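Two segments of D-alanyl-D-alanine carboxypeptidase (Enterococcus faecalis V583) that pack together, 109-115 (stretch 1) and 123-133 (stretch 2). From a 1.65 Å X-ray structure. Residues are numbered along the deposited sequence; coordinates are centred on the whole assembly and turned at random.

Stretch 1 109-115: EKVAEYK
Stretch 2 (123-133) QAKAEAETWVA

Stretch 1 is helical throughout, with phi/psi near -60/-42 and i to i+4 bonds such as Lys 115 N to Val 111 O at 2.9 Å. Stretch 2 enters as helix and, by Trp 131 (-116/-42) and Val 132 (-129/127), has left helical geometry. The helix axes approach to 8.2 Å, with 123° between their N-to-C directions, so the chains run obliquely antiparallel. The register is set where Val 111 CA lies 5.1 Å from Ala 124 CA, and 446 Å² is buried, both sides summed.

Tyr 114 contributes most, with 92 Å² covered. Its CA-to-CB bond points toward stretch 2, and chi1 of -83° (m) with chi2 of -72° extends the ring along the second helix. Tyr 114 CB packs 3.6 Å from Ala 124 CB. Farther out, Glu 127 CG lies over one ring face, 3.6 Å from the centroid of the Tyr 114 ring and 26° off the normal, a CH-pi geometry; chi1 t places this methylene there, and chi2 p sets the direction in which the carboxylate leaves it. At the ring's edge, Trp 131 NE1 donates a hydrogen bond to Tyr 114 OH at 2.9 Å. The N-H...O angle of 133° is well short of linear, but this is the sole hydrogen bond across the contact. Trp 131 (chi1 m, chi2 102°) also brings its CD1 to 4.0 Å from Tyr 114 CE2.

Val 111, with 65 Å² covered and chi1 t, is buried although its CA-to-CB bond points sideways. Its methyls reach different neighbours: Val 111 CG1 is 3.8 Å from Ala 124 CB, while Val 111 CG2 is 3.6 Å from Ala 128 CB and 3.8 Å from Lys 125 CA. A branched apolar side chain thus fills the space between successive turns of the second helix.

Ala 124, with 64 Å² covered, is the small, buried counterpart. Its CB points toward stretch 1 and sits 3.5 Å from Val 111 O, a separation at which its single methyl already touches backbone. Ala 128, one turn on and also buried, presents its methyl in the same way.

Lys 110 (t, p, p, t) closes the contact with its aliphatic portion: Lys 110 CG lies 3.8 Å from Ala 128 CB, and Lys 110 CB lies 4.0 Å from Val 132 CG2. Its charge is met within stretch 1, where Lys 110 NZ forms a salt bridge to Glu 113 OE1 at 2.6 Å. The distance of 5.9 Å from Lys 110 NZ to the centroid of the Trp 131 five-membered ring allows at most a weak cation-pi attraction.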

# COMPACT_ATOMS: atom_id res chain seq x y z
N GLU A 109 -16.77 -0.09 6.53
CA GLU A 109 -16.41 0.13 7.94
C GLU A 109 -15.84 1.54 8.14
O GLU A 109 -16.15 2.18 9.15
CB GLU A 109 -15.46 -0.96 8.46
CG GLU A 109 -16.22 -2.26 8.72
CD GLU A 109 -15.38 -3.46 9.17
OE1 GLU A 109 -15.80 -4.15 10.15
OE2 GLU A 109 -14.32 -3.72 8.54
N LYS A 110 -15.07 2.04 7.18
CA LYS A 110 -14.56 3.42 7.24
C LYS A 110 -15.69 4.43 7.08
O LYS A 110 -15.69 5.45 7.80
CB LYS A 110 -13.46 3.67 6.19
CG LYS A 110 -12.72 5.01 6.29
CD LYS A 110 -12.01 5.26 7.61
CE LYS A 110 -10.89 4.28 7.91
NZ LYS A 110 -10.52 4.28 9.37
N VAL A 111 -16.63 4.17 6.17
CA VAL A 111 -17.82 5.03 6.00
C VAL A 111 -18.60 5.10 7.34
O VAL A 111 -18.96 6.18 7.81
CB VAL A 111 -18.72 4.54 4.84
CG1 VAL A 111 -20.08 5.27 4.82
CG2 VAL A 111 -18.02 4.71 3.49
N ALA A 112 -18.78 3.95 7.98
CA ALA A 112 -19.49 3.90 9.27
C ALA A 112 -18.78 4.71 10.36
O ALA A 112 -19.44 5.36 11.18
CB ALA A 112 -19.67 2.46 9.72
N GLU A 113 -17.45 4.65 10.40
CA GLU A 113 -16.67 5.46 11.35
C GLU A 113 -16.92 6.96 11.16
O GLU A 113 -17.03 7.69 12.14
CB GLU A 113 -15.18 5.18 11.26
CG GLU A 113 -14.77 3.85 11.85
CD GLU A 113 -13.35 3.45 11.47
OE1 GLU A 113 -12.58 4.31 10.96
OE2 GLU A 113 -12.99 2.26 11.68
N TYR A 114 -16.96 7.40 9.91
CA TYR A 114 -17.30 8.81 9.63
C TYR A 114 -18.74 9.14 10.01
O TYR A 114 -18.97 10.18 10.64
CB TYR A 114 -17.02 9.20 8.18
CG TYR A 114 -15.56 9.57 7.99
CD1 TYR A 114 -15.06 10.76 8.52
CD2 TYR A 114 -14.68 8.71 7.33
CE1 TYR A 114 -13.72 11.11 8.38
CE2 TYR A 114 -13.34 9.04 7.17
CZ TYR A 114 -12.86 10.24 7.70
OH TYR A 114 -11.53 10.59 7.54
N LYS A 115 -19.68 8.28 9.66
CA LYS A 115 -21.10 8.49 10.04
C LYS A 115 -21.23 8.73 11.54
O LYS A 115 -21.91 9.68 11.96
CB LYS A 115 -22.00 7.35 9.57
CG LYS A 115 -22.22 7.31 8.07
CD LYS A 115 -23.33 6.36 7.64
CE LYS A 115 -23.09 4.92 8.06
NZ LYS A 115 -24.17 4.03 7.55
N GLN A 123 -21.54 12.39 2.64
CA GLN A 123 -20.30 12.99 3.11
C GLN A 123 -19.28 11.94 3.56
O GLN A 123 -18.10 12.07 3.30
CB GLN A 123 -20.56 13.90 4.31
CG GLN A 123 -21.39 15.14 4.07
CD GLN A 123 -21.56 15.93 5.37
OE1 GLN A 123 -22.14 15.43 6.34
NE2 GLN A 123 -21.00 17.15 5.41
N ALA A 124 -19.76 10.95 4.31
CA ALA A 124 -18.90 9.88 4.85
C ALA A 124 -18.22 9.06 3.75
O ALA A 124 -17.03 8.74 3.87
CB ALA A 124 -19.70 8.97 5.77
N LYS A 125 -18.98 8.73 2.71
CA LYS A 125 -18.43 8.00 1.55
C LYS A 125 -17.29 8.78 0.90
O LYS A 125 -16.18 8.25 0.69
CB LYS A 125 -19.52 7.69 0.53
CG LYS A 125 -20.53 6.64 0.99
CD LYS A 125 -21.88 6.79 0.30
CE LYS A 125 -22.98 5.94 0.93
NZ LYS A 125 -23.11 4.59 0.31
N ALA A 126 -17.54 10.06 0.63
CA ALA A 126 -16.51 10.92 0.03
C ALA A 126 -15.28 11.09 0.93
O ALA A 126 -14.15 11.09 0.45
CB ALA A 126 -17.10 12.28 -0.31
N GLU A 127 -15.49 11.20 2.23
CA GLU A 127 -14.38 11.31 3.16
C GLU A 127 -13.63 9.98 3.31
O GLU A 127 -12.41 9.96 3.39
CB GLU A 127 -14.87 11.82 4.52
CG GLU A 127 -13.79 12.44 5.38
CD GLU A 127 -13.22 13.70 4.78
OE1 GLU A 127 -13.96 14.70 4.64
OE2 GLU A 127 -12.02 13.69 4.44
N ALA A 128 -14.36 8.86 3.33
CA ALA A 128 -13.76 7.53 3.45
C ALA A 128 -12.82 7.20 2.29
O ALA A 128 -11.82 6.51 2.49
CB ALA A 128 -14.83 6.47 3.55
N GLU A 129 -13.15 7.70 1.10
CA GLU A 129 -12.38 7.42 -0.12
C GLU A 129 -10.95 8.00 -0.08
O GLU A 129 -10.06 7.49 -0.77
CB GLU A 129 -13.15 7.92 -1.35
CG GLU A 129 -12.70 7.34 -2.67
CD GLU A 129 -13.77 7.39 -3.76
OE1 GLU A 129 -14.91 7.83 -3.48
OE2 GLU A 129 -13.47 6.98 -4.90
N THR A 130 -10.71 9.03 0.73
CA THR A 130 -9.36 9.57 0.94
C THR A 130 -8.47 8.59 1.71
O THR A 130 -7.26 8.83 1.79
CB THR A 130 -9.34 10.93 1.67
OG1 THR A 130 -9.83 10.79 3.02
CG2 THR A 130 -10.17 11.97 0.93
N TRP A 131 -9.06 7.54 2.29
CA TRP A 131 -8.36 6.47 3.01
C TRP A 131 -8.46 5.08 2.40
O TRP A 131 -7.47 4.35 2.39
CB TRP A 131 -8.90 6.38 4.45
CG TRP A 131 -8.71 7.63 5.26
CD1 TRP A 131 -9.67 8.56 5.54
CD2 TRP A 131 -7.51 8.08 5.89
NE1 TRP A 131 -9.13 9.56 6.31
CE2 TRP A 131 -7.81 9.30 6.53
CE3 TRP A 131 -6.19 7.59 5.96
CZ2 TRP A 131 -6.85 10.03 7.26
CZ3 TRP A 131 -5.24 8.31 6.67
CH2 TRP A 131 -5.58 9.52 7.31
N VAL A 132 -9.64 4.71 1.93
CA VAL A 132 -9.92 3.35 1.47
C VAL A 132 -10.54 3.46 0.09
O VAL A 132 -11.54 4.14 -0.09
CB VAL A 132 -10.90 2.61 2.40
CG1 VAL A 132 -11.13 1.17 1.92
CG2 VAL A 132 -10.41 2.61 3.85
N ALA A 133 -9.96 2.75 -0.87
CA ALA A 133 -10.37 2.86 -2.26
C ALA A 133 -11.67 2.09 -2.52
O ALA A 133 -11.97 1.09 -1.84
CB ALA A 133 -9.25 2.35 -3.15